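Local structure of saframycin Mx1 synthetase B (Legionella pneumophila subsp. pneumophila, 3LNV) at residues A[173-178]-A[328-333]; A[192-197]-A[405-410]; A[219-224]-A[332-337]. The protein belongs to the ANL clan of AMP-binding enzymes and joins a large AMP-binding region to a smaller C-terminal one. All blocks are in the same frame, centred on the assembly; numbering follows the deposited sequence.

Contact 1: residues A[173-178]-A[328-333]; sequences QYTSGS and GLAEAT. With POP (pyrophosphate 2-), chain C; 1ZZ (5'-O-[(S)-(dodecanoyloxy)(hydroxy)phosphoryl]adenosine), chain B.
Gln173 and Thr333 are joined by the hydrogen bond that ties the two segments directly. Gln173 NE2 donates to Thr333 O at 2.8 Å with an N-H...O angle of 152°, arriving in the carbonyl plane on a lone pair. A chi1 of 49° sets CG of Gln173 between its backbone N and carbonyl carbon, and the chain then runs extended, which carries the amide over to segment 328-333. The same NE2 lies 3.2 Å from Ala330 O. Since Gln173 OE1 accepts from Asp220 N, both ends of the buried amide are engaged and its rotation is fixed.

Van der Waals contact is modest. The methyl of Ala330 sits over the face of the Gln173 amide, its CB 3.6 Å from CD. Thr175 crosses Glu331 at about a right angle in a methyl-to-carboxylate contact, its CG2 3.6 Å from Glu331 OE2.

The bound groups link the two segments further. Thr175 begins the Ser/Thr/Gly-rich loop, the A3 motif of this family, and its OG1 donates to pyrophosphate O2 at 2.9 Å; Gly177 N adds weak bonds to O1 and O2. The other phosphate faces the bent side chain of Glu331, where OE1 is 2.7 Å from pyrophosphate O4 and OE2 is 2.6 Å from O6. Glu331 OE2 is also hydrogen-bonded to Tyr413 OH. Ala330 N donates an almost straight hydrogen bond to O3 of 1ZZ at 3.3 Å.

Strand 169-174, which ends in this contact, pairs antiparallel with strand 184-188, whose Val185 is touched by Thr175, Ala330 and Glu331. Ile224 of helix 220-233 packs on Gln173 and Thr333, while Leu438 of strand 438-440 meets Glu331 and Ala332.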
loop_
_atom_site.group_PDB
_atom_site.type_symbol
_atom_site.label_atom_id
_atom_site.label_comp_id
_atom_site.label_asym_id
_atom_site.label_seq_id
_atom_site.Cartn_x
_atom_site.Cartn_y
_atom_site.Cartn_z
ATOM N N GLN A 173 11.529 -1.826 3.992
ATOM C CA GLN A 173 10.374 -1.514 3.139
ATOM C C GLN A 173 10.506 -0.126 2.536
ATOM O O GLN A 173 10.550 0.880 3.247
ATOM C CB GLN A 173 8.996 -1.758 3.808
ATOM C CG GLN A 173 8.784 -1.194 5.191
ATOM C CD GLN A 173 7.287 -1.065 5.597
ATOM O OE1 GLN A 173 6.367 -1.295 4.793
ATOM N NE2 GLN A 173 7.057 -0.653 6.839
ATOM N N TYR A 174 10.610 -0.098 1.216
ATOM C CA TYR A 174 10.762 1.136 0.469
ATOM C C TYR A 174 9.477 1.919 0.344
ATOM O O TYR A 174 8.482 1.400 -0.164
ATOM C CB TYR A 174 11.354 0.844 -0.908
ATOM C CG TYR A 174 12.816 0.579 -0.774
ATOM C CD1 TYR A 174 13.284 -0.705 -0.551
ATOM C CD2 TYR A 174 13.724 1.627 -0.782
ATOM C CE1 TYR A 174 14.623 -0.948 -0.369
ATOM C CE2 TYR A 174 15.064 1.399 -0.615
ATOM C CZ TYR A 174 15.508 0.117 -0.410
ATOM O OH TYR A 174 16.844 -0.109 -0.241
ATOM N N THR A 175 9.506 3.174 0.794
ATOM C CA THR A 175 8.284 3.990 0.813
ATOM C C THR A 175 7.597 3.986 -0.557
ATOM O O THR A 175 8.213 3.641 -1.579
ATOM C CB THR A 175 8.524 5.438 1.358
ATOM O OG1 THR A 175 9.559 6.083 0.620
ATOM C CG2 THR A 175 8.941 5.395 2.814
ATOM N N SER A 176 6.313 4.334 -0.575
ATOM C CA SER A 176 5.535 4.265 -1.806
ATOM C C SER A 176 6.060 5.229 -2.877
ATOM O O SER A 176 6.028 4.919 -4.067
ATOM C CB SER A 176 4.047 4.532 -1.521
ATOM O OG SER A 176 3.461 3.486 -0.747
ATOM N N GLY A 177 6.546 6.397 -2.452
ATOM C CA GLY A 177 6.849 7.470 -3.386
ATOM C C GLY A 177 8.095 8.281 -3.113
ATOM O O GLY A 177 8.033 9.473 -2.768
ATOM N N SER A 178 9.242 7.641 -3.284
ATOM C CA SER A 178 10.508 8.340 -3.212
ATOM C C SER A 178 11.316 7.759 -4.350
ATOM O O SER A 178 12.490 7.457 -4.201
ATOM C CB SER A 178 11.194 8.044 -1.880
ATOM O OG SER A 178 11.750 9.221 -1.325
ATOM N N GLY A 328 -1.383 5.366 8.827
ATOM C CA GLY A 328 -0.048 4.884 9.165
ATOM C C GLY A 328 0.928 5.107 8.024
ATOM O O GLY A 328 0.570 5.639 6.975
ATOM N N LEU A 329 2.170 4.701 8.232
ATOM C CA LEU A 329 3.196 4.872 7.220
ATOM C C LEU A 329 4.337 3.903 7.503
ATOM O O LEU A 329 4.514 3.433 8.634
ATOM C CB LEU A 329 3.697 6.319 7.193
ATOM C CG LEU A 329 4.537 6.817 8.381
ATOM C CD1 LEU A 329 5.258 8.086 8.014
ATOM C CD2 LEU A 329 3.687 7.022 9.670
ATOM N N ALA A 330 5.107 3.601 6.478
ATOM C CA ALA A 330 6.199 2.641 6.599
ATOM C C ALA A 330 7.214 2.959 7.720
ATOM O O ALA A 330 7.695 2.046 8.377
ATOM C CB ALA A 330 6.901 2.493 5.249
ATOM N N GLU A 331 7.519 4.243 7.963
ATOM C CA GLU A 331 8.500 4.628 8.988
ATOM C C GLU A 331 8.036 4.281 10.390
ATOM O O GLU A 331 8.835 4.166 11.330
ATOM C CB GLU A 331 8.804 6.147 8.924
ATOM C CG GLU A 331 9.607 6.584 7.706
ATOM C CD GLU A 331 8.752 6.927 6.485
ATOM O OE1 GLU A 331 7.604 6.441 6.355
ATOM O OE2 GLU A 331 9.262 7.674 5.636
ATOM N N ALA A 332 6.731 4.116 10.529
ATOM C CA ALA A 332 6.156 3.657 11.785
ATOM C C ALA A 332 5.726 2.199 11.678
ATOM O O ALA A 332 4.787 1.778 12.343
ATOM C CB ALA A 332 4.977 4.546 12.180
ATOM N N THR A 333 6.457 1.438 10.855
ATOM C CA THR A 333 6.103 0.060 10.470
ATOM C C THR A 333 4.802 -0.042 9.658
ATOM O O THR A 333 4.829 -0.421 8.486
ATOM C CB THR A 333 6.141 -0.924 11.664
ATOM O OG1 THR A 333 7.422 -0.844 12.304
ATOM C CG2 THR A 333 5.959 -2.354 11.196
HETATM P P1 POP C . 6.756 8.706 0.693
HETATM O O1 POP C . 5.637 7.694 0.547
HETATM O O2 POP C . 7.933 8.360 -0.189
HETATM O O3 POP C . 6.334 10.075 0.214
HETATM O O POP C . 7.323 8.730 2.206
HETATM P P2 POP C . 6.631 8.691 3.669
HETATM O O4 POP C . 6.355 7.232 4.093
HETATM O O5 POP C . 5.360 9.505 3.800
HETATM O O6 POP C . 7.674 9.356 4.550
HETATM P P 1ZZ B . 3.277 4.554 2.887
HETATM C C1 1ZZ B . -5.180 -5.842 8.952
HETATM N N1 1ZZ B . -1.731 8.249 4.313
HETATM O O1 1ZZ B . 0.122 4.206 3.171
HETATM C C2 1ZZ B . -5.294 -4.511 8.214
HETATM N N2 1ZZ B . -2.998 6.917 5.533
HETATM O O2 1ZZ B . 2.314 3.515 3.787
HETATM C C3 1ZZ B . -4.096 -3.631 8.544
HETATM N N3 1ZZ B . -3.384 10.190 4.199
HETATM O O3 1ZZ B . 4.430 4.889 3.570
HETATM C C4 1ZZ B . -3.630 -2.652 7.486
HETATM N N4 1ZZ B . -5.391 9.775 5.411
HETATM O O4 1ZZ B . 3.610 3.855 1.535
HETATM C C5 1ZZ B . -3.478 -1.389 8.399
HETATM N N5 1ZZ B . -5.811 7.804 6.484
HETATM O O5 1ZZ B . 2.488 5.964 2.750
HETATM C C6 1ZZ B . -3.643 -0.010 7.688
HETATM O O6 1ZZ B . 0.308 7.811 2.982
HETATM C C7 1ZZ B . -3.105 1.314 8.243
HETATM O O7 1ZZ B . 0.527 10.631 3.628
HETATM C C8 1ZZ B . -1.953 2.118 7.563
HETATM O O8 1ZZ B . 2.282 9.505 5.285
HETATM C C9 1ZZ B . -2.134 2.436 6.091
HETATM C C10 1ZZ B . -1.161 3.540 5.561
HETATM C C11 1ZZ B . 0.238 2.980 5.213
HETATM C C12 1ZZ B . 0.982 3.855 4.178
HETATM C C13 1ZZ B . 2.058 6.693 3.879
HETATM C C14 1ZZ B . 1.428 7.923 3.598
HETATM C C15 1ZZ B . 1.202 8.969 4.761
HETATM C C16 1ZZ B . 0.258 9.780 4.280
HETATM C C17 1ZZ B . -0.598 8.754 3.670
HETATM C C18 1ZZ B . -1.869 7.021 5.021
HETATM C C19 1ZZ B . -3.672 8.174 5.302
HETATM C C20 1ZZ B . -2.930 8.922 4.592
HETATM C C21 1ZZ B . -4.575 10.596 4.551
HETATM C C22 1ZZ B . -5.040 8.650 5.683
#

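Contact 2: residues A[192-197]-A[405-410]; sequences LLDNLN and QSNSVA
Ser408 meets Asp194 of helix 189-202 from a tightly folded loop: a type I beta turn from Ser406 to Val409 that also contains an ST turn, in which Ser406 OG accepts from Ser408 N at 3.0 Å. The backbone bond from Val409 N to Ser406 O closes the beta turn, and the fold presents Asn407 and Ser408 to the helix.

The side chain of Asp194 extends toward the turn, with CG anti to the backbone N (chi1 -175°). Its OD2 receives the hydroxyl proton of Ser408 OG at 2.5 Å on the anti lone pair, the one turned away from OD1. Ser408 places that hydroxyl beside its own backbone N, anti to the carbonyl carbon (chi1 -74°), where it also lies near Asn195, 3.4 Å from its CB. OD2 is shared further, for Lys198, one helical turn on, forms a salt bridge with it; the lysine would be expected to stabilise the carboxylate as an anion.

Asn407 covers the flat side of the same group. Its CB stands over the carboxylate face, 3.6 Å from Asp194 CG, and the two side chains cross at about a right angle, the carboxylate and amide planes being 73° apart. Contact here is thus through the methylene, with no direct bond from the amide.

From within the turn, Ser408 O accepts from Thr333 OG1, linking the loop to the interior. At the outer side a water donates to Asp194 OD1 at 2.7 Å and weakly accepts from Asn407 ND2 at 3.4 Å.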
loop_
_atom_site.group_PDB
_atom_site.type_symbol
_atom_site.label_atom_id
_atom_site.label_comp_id
_atom_site.label_asym_id
_atom_site.label_seq_id
_atom_site.Cartn_x
_atom_site.Cartn_y
_atom_site.Cartn_z
ATOM N N LEU A 192 8.481 -5.056 14.125
ATOM C CA LEU A 192 7.497 -5.857 13.415
ATOM C C LEU A 192 6.477 -6.468 14.376
ATOM O O LEU A 192 5.264 -6.346 14.164
ATOM C CB LEU A 192 8.180 -6.923 12.544
ATOM C CG LEU A 192 7.230 -7.814 11.737
ATOM C CD1 LEU A 192 6.323 -7.017 10.748
ATOM C CD2 LEU A 192 8.049 -8.894 10.987
ATOM N N LEU A 193 6.946 -7.092 15.451
ATOM C CA LEU A 193 6.028 -7.771 16.376
ATOM C C LEU A 193 5.170 -6.755 17.145
ATOM O O LEU A 193 4.009 -7.012 17.464
ATOM C CB LEU A 193 6.790 -8.660 17.362
ATOM C CG LEU A 193 7.537 -9.882 16.796
ATOM C CD1 LEU A 193 8.325 -10.577 17.905
ATOM C CD2 LEU A 193 6.569 -10.856 16.121
ATOM N N ASP A 194 5.742 -5.601 17.439
ATOM C CA ASP A 194 4.972 -4.587 18.135
ATOM C C ASP A 194 3.796 -4.173 17.256
ATOM O O ASP A 194 2.660 -4.104 17.713
ATOM C CB ASP A 194 5.821 -3.367 18.466
ATOM C CG ASP A 194 5.050 -2.355 19.296
ATOM O OD1 ASP A 194 4.857 -2.617 20.505
ATOM O OD2 ASP A 194 4.609 -1.326 18.737
ATOM N N ASN A 195 4.058 -3.915 15.980
ATOM C CA ASN A 195 2.952 -3.491 15.122
ATOM C C ASN A 195 1.971 -4.609 14.778
ATOM O O ASN A 195 0.776 -4.364 14.639
ATOM C CB ASN A 195 3.428 -2.807 13.844
ATOM C CG ASN A 195 2.484 -1.687 13.412
ATOM O OD1 ASN A 195 2.342 -0.667 14.105
ATOM N ND2 ASN A 195 1.825 -1.878 12.298
ATOM N N LEU A 196 2.471 -5.824 14.591
ATOM C CA LEU A 196 1.563 -6.954 14.369
ATOM C C LEU A 196 0.570 -7.102 15.543
ATOM O O LEU A 196 -0.615 -7.406 15.347
ATOM C CB LEU A 196 2.378 -8.240 14.207
ATOM C CG LEU A 196 2.689 -8.727 12.784
ATOM C CD1 LEU A 196 2.669 -7.618 11.716
ATOM C CD2 LEU A 196 3.960 -9.538 12.746
ATOM N N ASN A 197 1.077 -6.906 16.761
ATOM C CA ASN A 197 0.266 -7.008 17.969
ATOM C C ASN A 197 -0.781 -5.886 18.021
ATOM O O ASN A 197 -1.930 -6.091 18.382
ATOM C CB ASN A 197 1.159 -6.901 19.202
ATOM C CG ASN A 197 0.357 -6.794 20.486
ATOM O OD1 ASN A 197 -0.399 -7.703 20.823
ATOM N ND2 ASN A 197 0.518 -5.686 21.212
ATOM N N GLN A 405 5.429 8.277 18.230
ATOM C CA GLN A 405 6.399 7.677 19.131
ATOM C C GLN A 405 5.863 6.333 19.608
ATOM O O GLN A 405 4.732 6.260 20.083
ATOM C CB GLN A 405 6.689 8.644 20.286
ATOM C CG GLN A 405 7.810 8.259 21.233
ATOM C CD GLN A 405 7.269 7.788 22.573
ATOM O OE1 GLN A 405 6.567 6.773 22.648
ATOM N NE2 GLN A 405 7.587 8.530 23.640
ATOM N N SER A 406 6.644 5.268 19.392
ATOM C CA SER A 406 6.336 3.930 19.930
ATOM C C SER A 406 7.401 2.895 19.543
ATOM O O SER A 406 8.360 3.206 18.836
ATOM C CB SER A 406 4.962 3.436 19.485
ATOM O OG SER A 406 5.047 2.762 18.236
ATOM N N ASN A 407 7.225 1.672 20.022
ATOM C CA ASN A 407 8.147 0.584 19.709
ATOM C C ASN A 407 8.048 0.165 18.228
ATOM O O ASN A 407 8.899 -0.583 17.731
ATOM C CB ASN A 407 7.890 -0.633 20.622
ATOM C CG ASN A 407 8.405 -0.434 22.072
ATOM O OD1 ASN A 407 9.227 0.430 22.357
ATOM N ND2 ASN A 407 7.904 -1.258 22.982
ATOM N N SER A 408 7.004 0.637 17.545
ATOM C CA SER A 408 6.791 0.378 16.103
ATOM C C SER A 408 7.515 1.386 15.186
ATOM O O SER A 408 7.664 1.163 13.968
ATOM C CB SER A 408 5.287 0.392 15.777
ATOM O OG SER A 408 4.645 -0.789 16.259
ATOM N N VAL A 409 7.974 2.490 15.758
ATOM C CA VAL A 409 8.769 3.450 14.982
ATOM C C VAL A 409 10.074 2.810 14.456
ATOM O O VAL A 409 10.874 2.289 15.224
ATOM C CB VAL A 409 9.047 4.738 15.779
ATOM C CG1 VAL A 409 10.034 5.660 15.012
ATOM C CG2 VAL A 409 7.716 5.471 16.077
ATOM N N ALA A 410 10.273 2.838 13.141
ATOM C CA ALA A 410 11.406 2.108 12.531
ATOM C C ALA A 410 12.792 2.683 12.841
ATOM O O ALA A 410 12.927 3.743 13.468
ATOM C CB ALA A 410 11.227 1.991 11.024
HETATM O O HOH W 1 6.808 -4.152 21.658
#

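Contact 3: residues A[219-224]-A[332-337]; sequences HDMGLI and ATLLVT. With 1ZZ (5'-O-[(S)-(dodecanoyloxy)(hydroxy)phosphoryl]adenosine), chain B.
Asp220 and Leu334 bring the two backbones closest, 6.0 Å between their CA atoms, where the chain turns into helix 220-233 through a positive phi of 34° at Asp220 and meets the loop leading to strand 335-338.

Leu334 makes the largest contribution, with CD1 against the helix backbone and CD2 against both Ile224 and 1ZZ. CD1 lies 3.5 Å from Met221 N and also touches CB of Asp220. With CG anti to the backbone N (chi1 -173°), the side chain is held out between helix and ligand, and CD2 comes within 3.5 Å of C5 of 1ZZ. Ile224 slides past Leu334 in the opposite direction, its CB 4.0 Å from Leu334 CD2, while its CD1 branches off to one side, 3.2 Å from Thr333 O.

Residues 335-337 belong to the mixed sheet in which strand 335-338 runs antiparallel to strand 323-328; a classic beta bulge sets Val336 and Thr337 both opposite Tyr327. The helix and the loop running into strand 335-338 line the 1ZZ chain: selenomethionine Met221 and Leu335 flank it from opposite sides, and Leu334 closes a third. The extended chi2 of Met221 carries SE to 3.5 Å from 1ZZ C9, and Leu335 CD1 lies against C7.

The carboxylate of Asp220 turns away from Leu334. Its OD1 accepts from Met221 N at 2.8 Å on the anti lone pair, and OD2, weakly bonded by His219 ND1, faces 1ZZ O4 at 3.2 Å.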
loop_
_atom_site.group_PDB
_atom_site.type_symbol
_atom_site.label_atom_id
_atom_site.label_comp_id
_atom_site.label_asym_id
_atom_site.label_seq_id
_atom_site.Cartn_x
_atom_site.Cartn_y
_atom_site.Cartn_z
ATOM N N HIS A 219 4.850 -4.503 0.444
ATOM C CA HIS A 219 5.064 -3.387 1.344
ATOM C C HIS A 219 3.765 -2.970 1.984
ATOM O O HIS A 219 2.689 -3.365 1.548
ATOM C CB HIS A 219 5.657 -2.196 0.589
ATOM C CG HIS A 219 4.742 -1.633 -0.450
ATOM N ND1 HIS A 219 4.184 -0.375 -0.349
ATOM C CD2 HIS A 219 4.264 -2.165 -1.600
ATOM C CE1 HIS A 219 3.416 -0.152 -1.404
ATOM N NE2 HIS A 219 3.456 -1.219 -2.182
ATOM N N ASP A 220 3.910 -2.170 3.028
ATOM C CA ASP A 220 2.816 -1.700 3.884
ATOM C C ASP A 220 1.644 -2.651 4.111
ATOM O O ASP A 220 1.839 -3.762 4.593
ATOM C CB ASP A 220 2.351 -0.279 3.522
ATOM C CG ASP A 220 2.074 -0.101 2.056
ATOM O OD1 ASP A 220 1.153 -0.775 1.537
ATOM O OD2 ASP A 220 2.772 0.740 1.423
HETATM N N MSE A 221 0.431 -2.195 3.805
HETATM C CA MSE A 221 -0.765 -2.889 4.267
HETATM C C MSE A 221 -0.848 -4.298 3.698
HETATM O O MSE A 221 -1.190 -5.234 4.403
HETATM C CB MSE A 221 -2.041 -2.114 3.909
HETATM C CG MSE A 221 -2.020 -0.656 4.285
HETATM SE SE MSE A 221 -3.770 0.212 4.009
HETATM C CE MSE A 221 -3.891 0.049 2.046
ATOM N N GLY A 222 -0.552 -4.443 2.415
ATOM C CA GLY A 222 -0.654 -5.751 1.785
ATOM C C GLY A 222 0.353 -6.761 2.316
ATOM O O GLY A 222 0.137 -7.967 2.212
ATOM N N LEU A 223 1.474 -6.279 2.855
ATOM C CA LEU A 223 2.467 -7.197 3.434
ATOM C C LEU A 223 2.284 -7.337 4.925
ATOM O O LEU A 223 2.080 -8.412 5.446
ATOM C CB LEU A 223 3.895 -6.700 3.158
ATOM C CG LEU A 223 4.984 -7.428 3.943
ATOM C CD1 LEU A 223 5.155 -8.895 3.496
ATOM C CD2 LEU A 223 6.301 -6.671 3.816
ATOM N N ILE A 224 2.357 -6.213 5.622
ATOM C CA ILE A 224 2.369 -6.250 7.066
ATOM C C ILE A 224 1.007 -6.595 7.639
ATOM O O ILE A 224 0.887 -7.461 8.519
ATOM C CB ILE A 224 2.929 -4.929 7.655
ATOM C CG1 ILE A 224 4.377 -4.761 7.187
ATOM C CG2 ILE A 224 2.816 -4.959 9.163
ATOM C CD1 ILE A 224 5.013 -3.455 7.556
ATOM N N ALA A 332 6.731 4.116 10.529
ATOM C CA ALA A 332 6.156 3.657 11.785
ATOM C C ALA A 332 5.726 2.199 11.678
ATOM O O ALA A 332 4.787 1.778 12.343
ATOM C CB ALA A 332 4.977 4.546 12.180
ATOM N N THR A 333 6.457 1.438 10.855
ATOM C CA THR A 333 6.103 0.060 10.470
ATOM C C THR A 333 4.802 -0.042 9.658
ATOM O O THR A 333 4.829 -0.421 8.486
ATOM C CB THR A 333 6.141 -0.924 11.664
ATOM O OG1 THR A 333 7.422 -0.844 12.304
ATOM C CG2 THR A 333 5.959 -2.354 11.196
ATOM N N LEU A 334 3.669 0.286 10.274
ATOM C CA LEU A 334 2.418 0.390 9.533
ATOM C C LEU A 334 1.388 1.236 10.302
ATOM O O LEU A 334 1.296 2.424 10.070
ATOM C CB LEU A 334 1.846 -0.979 9.176
ATOM C CG LEU A 334 0.621 -0.986 8.240
ATOM C CD1 LEU A 334 1.007 -0.590 6.844
ATOM C CD2 LEU A 334 -0.063 -2.339 8.211
ATOM N N LEU A 335 0.679 0.626 11.248
ATOM C CA LEU A 335 -0.556 1.213 11.814
ATOM C C LEU A 335 -0.285 2.190 12.934
ATOM O O LEU A 335 0.320 1.830 13.938
ATOM C CB LEU A 335 -1.475 0.117 12.354
ATOM C CG LEU A 335 -2.846 0.491 12.924
ATOM C CD1 LEU A 335 -3.724 0.920 11.759
ATOM C CD2 LEU A 335 -3.511 -0.694 13.671
ATOM N N VAL A 336 -0.796 3.403 12.787
ATOM C CA VAL A 336 -0.576 4.449 13.775
ATOM C C VAL A 336 -1.883 4.854 14.465
ATOM O O VAL A 336 -1.923 4.967 15.682
ATOM C CB VAL A 336 0.110 5.701 13.141
ATOM C CG1 VAL A 336 0.203 6.831 14.167
ATOM C CG2 VAL A 336 1.526 5.351 12.590
ATOM N N THR A 337 -2.945 5.084 13.700
ATOM C CA THR A 337 -4.228 5.369 14.319
ATOM C C THR A 337 -5.312 4.533 13.687
ATOM O O THR A 337 -5.226 4.142 12.526
ATOM C CB THR A 337 -4.668 6.844 14.172
ATOM O OG1 THR A 337 -5.023 7.107 12.809
ATOM C CG2 THR A 337 -3.585 7.806 14.621
HETATM P P 1ZZ B . 3.277 4.554 2.887
HETATM C C1 1ZZ B . -5.180 -5.842 8.952
HETATM N N1 1ZZ B . -1.731 8.249 4.313
HETATM O O1 1ZZ B . 0.122 4.206 3.171
HETATM C C2 1ZZ B . -5.294 -4.511 8.214
HETATM N N2 1ZZ B . -2.998 6.917 5.533
HETATM O O2 1ZZ B . 2.314 3.515 3.787
HETATM C C3 1ZZ B . -4.096 -3.631 8.544
HETATM N N3 1ZZ B . -3.384 10.190 4.199
HETATM O O3 1ZZ B . 4.430 4.889 3.570
HETATM C C4 1ZZ B . -3.630 -2.652 7.486
HETATM N N4 1ZZ B . -5.391 9.775 5.411
HETATM O O4 1ZZ B . 3.610 3.855 1.535
HETATM C C5 1ZZ B . -3.478 -1.389 8.399
HETATM N N5 1ZZ B . -5.811 7.804 6.484
HETATM O O5 1ZZ B . 2.488 5.964 2.750
HETATM C C6 1ZZ B . -3.643 -0.010 7.688
HETATM O O6 1ZZ B . 0.308 7.811 2.982
HETATM C C7 1ZZ B . -3.105 1.314 8.243
HETATM O O7 1ZZ B . 0.527 10.631 3.628
HETATM C C8 1ZZ B . -1.953 2.118 7.563
HETATM O O8 1ZZ B . 2.282 9.505 5.285
HETATM C C9 1ZZ B . -2.134 2.436 6.091
HETATM C C10 1ZZ B . -1.161 3.540 5.561
HETATM C C11 1ZZ B . 0.238 2.980 5.213
HETATM C C12 1ZZ B . 0.982 3.855 4.178
HETATM C C13 1ZZ B . 2.058 6.693 3.879
HETATM C C14 1ZZ B . 1.428 7.923 3.598
HETATM C C15 1ZZ B . 1.202 8.969 4.761
HETATM C C16 1ZZ B . 0.258 9.780 4.280
HETATM C C17 1ZZ B . -0.598 8.754 3.670
HETATM C C18 1ZZ B . -1.869 7.021 5.021
HETATM C C19 1ZZ B . -3.672 8.174 5.302
HETATM C C20 1ZZ B . -2.930 8.922 4.592
HETATM C C21 1ZZ B . -4.575 10.596 4.551
HETATM C C22 1ZZ B . -5.040 8.650 5.683
#

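Overall arrangement
Contacts 1 and 3 lie in the buried core, touch the same 1ZZ molecule and share Ala332 and Thr333; contact 2 is farther out, about 18 Å from the chain centre, and only partly buried. Their chemistry follows: contact 1 is polar around pyrophosphate, contact 3 is largely apolar along the 1ZZ chain, and contact 2 pairs a charged carboxylate with a hydroxyl and a water. Contact 1 meets contact 3 where the Gln173 amide bonds to Asp220 N. Residues 328-337 join all three, since Glu331 O and Thr333 OG1 both bond to the backbone of 405-410, and Asn195 packs on Thr333 and Leu334.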